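Local coordinates for type 2A phosphatase-associated protein 42 (Saccharomyces cerevisiae, PDB 2V0P) that binds the catalytic subunits of type 2A and related phosphatases, inhibits SIT4, and takes part in TOR signalling in response to the nitrogen source, at residues Ile112-Leu117 with Leu213-Asn218. Numbering follows the deposited sequence.
Sequences INFLTL and LDTINN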
loop_
_atom_site.group_PDB
_atom_site.type_symbol
_atom_site.label_atom_id
_atom_site.label_comp_id
_atom_site.label_asym_id
_atom_site.label_seq_id
_atom_site.Cartn_x
_atom_site.Cartn_y
_atom_site.Cartn_z
ATOM N N ILE A 112 2.935 -3.214 20.516
ATOM C CA ILE A 112 3.411 -2.022 21.208
ATOM C C ILE A 112 3.615 -2.210 22.751
ATOM O O ILE A 112 4.600 -1.764 23.330
ATOM C CB ILE A 112 2.584 -0.773 20.803
ATOM C CG1 ILE A 112 2.749 -0.547 19.264
ATOM C CG2 ILE A 112 3.014 0.434 21.575
ATOM C CD1 ILE A 112 2.015 0.651 18.729
ATOM N N ASN A 113 2.675 -2.912 23.365
ATOM C CA ASN A 113 2.825 -3.444 24.721
ATOM C C ASN A 113 4.175 -4.156 24.905
ATOM O O ASN A 113 4.888 -3.814 25.784
ATOM C CB ASN A 113 1.650 -4.395 25.017
ATOM C CG ASN A 113 0.360 -3.669 25.215
ATOM O OD1 ASN A 113 0.353 -2.472 25.294
ATOM N ND2 ASN A 113 -0.759 -4.406 25.343
ATOM N N PHE A 114 4.520 -5.081 24.009
ATOM C CA PHE A 114 5.746 -5.818 24.026
ATOM C C PHE A 114 6.983 -4.861 24.022
ATOM O O PHE A 114 7.788 -4.999 24.834
ATOM C CB PHE A 114 5.786 -6.805 22.890
ATOM C CG PHE A 114 7.113 -7.506 22.696
ATOM C CD1 PHE A 114 7.691 -8.293 23.725
ATOM C CD2 PHE A 114 7.770 -7.429 21.479
ATOM C CE1 PHE A 114 8.900 -8.925 23.547
ATOM C CE2 PHE A 114 9.019 -8.133 21.281
ATOM C CZ PHE A 114 9.583 -8.865 22.349
ATOM N N LEU A 115 7.058 -3.895 23.104
ATOM C CA LEU A 115 8.177 -2.979 23.019
ATOM C C LEU A 115 8.230 -2.083 24.225
ATOM O O LEU A 115 9.296 -1.777 24.741
ATOM C CB LEU A 115 8.127 -2.125 21.695
ATOM C CG LEU A 115 8.076 -2.919 20.399
ATOM C CD1 LEU A 115 7.949 -1.975 19.157
ATOM C CD2 LEU A 115 9.196 -3.904 20.159
ATOM N N THR A 116 7.086 -1.637 24.680
ATOM C CA THR A 116 7.052 -0.793 25.780
ATOM C C THR A 116 7.637 -1.554 27.032
ATOM O O THR A 116 8.397 -0.986 27.814
ATOM C CB THR A 116 5.678 -0.370 26.013
ATOM O OG1 THR A 116 5.291 0.501 24.930
ATOM C CG2 THR A 116 5.537 0.344 27.343
ATOM N N LEU A 117 7.299 -2.834 27.118
ATOM C CA LEU A 117 7.751 -3.695 28.216
ATOM C C LEU A 117 9.254 -3.836 28.139
ATOM O O LEU A 117 9.898 -3.693 29.163
ATOM C CB LEU A 117 7.105 -5.069 28.144
ATOM C CG LEU A 117 7.477 -6.092 29.245
ATOM C CD1 LEU A 117 7.025 -5.612 30.551
ATOM C CD2 LEU A 117 6.806 -7.363 28.918
ATOM N N LEU A 213 13.002 -6.544 16.722
ATOM C CA LEU A 213 13.241 -6.142 15.360
ATOM C C LEU A 213 12.084 -6.681 14.450
ATOM O O LEU A 213 11.536 -5.909 13.737
ATOM C CB LEU A 213 14.615 -6.558 14.905
ATOM C CG LEU A 213 15.687 -5.727 15.665
ATOM C CD1 LEU A 213 16.932 -6.508 15.711
ATOM C CD2 LEU A 213 15.957 -4.377 14.957
ATOM N N ASP A 214 11.741 -7.965 14.538
ATOM C CA ASP A 214 10.658 -8.563 13.804
ATOM C C ASP A 214 9.404 -7.746 13.966
ATOM O O ASP A 214 8.732 -7.512 13.005
ATOM C CB ASP A 214 10.364 -10.001 14.314
ATOM C CG ASP A 214 9.372 -10.765 13.397
ATOM O OD1 ASP A 214 9.619 -10.795 12.161
ATOM O OD2 ASP A 214 8.375 -11.332 13.902
ATOM N N THR A 215 9.119 -7.298 15.180
ATOM C CA THR A 215 7.942 -6.488 15.555
ATOM C C THR A 215 7.779 -5.255 14.677
ATOM O O THR A 215 6.684 -4.948 14.240
ATOM C CB THR A 215 7.985 -6.120 17.083
ATOM O OG1 THR A 215 7.824 -7.318 17.797
ATOM C CG2 THR A 215 6.881 -5.175 17.536
ATOM N N ILE A 216 8.868 -4.549 14.404
ATOM C CA ILE A 216 8.740 -3.377 13.581
ATOM C C ILE A 216 8.125 -3.770 12.210
ATOM O O ILE A 216 7.252 -3.102 11.777
ATOM C CB ILE A 216 10.066 -2.590 13.434
ATOM C CG1 ILE A 216 10.513 -1.983 14.778
ATOM C CG2 ILE A 216 9.945 -1.523 12.328
ATOM C CD1 ILE A 216 9.550 -1.119 15.487
ATOM N N ASN A 217 8.563 -4.857 11.614
ATOM C CA ASN A 217 8.011 -5.365 10.372
ATOM C C ASN A 217 6.551 -5.730 10.457
ATOM O O ASN A 217 5.802 -5.534 9.532
ATOM C CB ASN A 217 8.769 -6.560 9.859
ATOM C CG ASN A 217 10.134 -6.168 9.279
ATOM O OD1 ASN A 217 10.306 -5.086 8.734
ATOM N ND2 ASN A 217 11.076 -7.049 9.395
ATOM N N ASN A 218 6.166 -6.300 11.585
ATOM C CA ASN A 218 4.810 -6.671 11.748
ATOM C C ASN A 218 3.944 -5.467 11.994
ATOM O O ASN A 218 2.789 -5.438 11.523
ATOM C CB ASN A 218 4.684 -7.717 12.881
ATOM C CG ASN A 218 5.538 -8.903 12.664
ATOM O OD1 ASN A 218 5.762 -9.305 11.590
ATOM N ND2 ASN A 218 6.103 -9.436 13.745
#
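Leu115 and Thr215 point at one another across the interface between helices 93-120 and 199-231, their side chains meeting tip to tip. The Thr215 methyl lies over the broad side of the leucine's forked end: CG2 is 3.7 Å from both Leu115 CD1 and CD2, and scarcely farther from CG. Thr215 presents this methyl because CG2 stands anti to the backbone N, while OG1 (chi1 -67°) turns back along its own helix and hydrogen-bonds to Phe211 O. The buried hydroxyl is thus satisfied one turn earlier, and no hydrogen bond crosses between 112-117 and 213-218. Both helices belong to the tetratricopeptide repeat-like, all-helical N-terminal domain of Tap42; the segments 112-117 and 213-218 run roughly antiparallel, at 150°, their axes coming within 10.5 Å. Beside the leucine, Phe114 has CG anti to its main-chain nitrogen (chi1 172°), which brings a ring edge to the threonine: Thr215 OG1 lies near the ring plane, 3.7 Å from Phe114 CD2. Tyr77 of helix 75-83 touches Thr215 and meets the Phe114 ring with the two planes inclined to each other. Ile216 adds an apolar contact through its terminal methyl, CD1 coming within 4.1 Å of Leu115 CD1 as the two side chains cross at about a right angle. An alanine at Leu115 has neither the fork nor its branch point, and would probably open a gap beside the Thr215 methyl and Ile216 CD1.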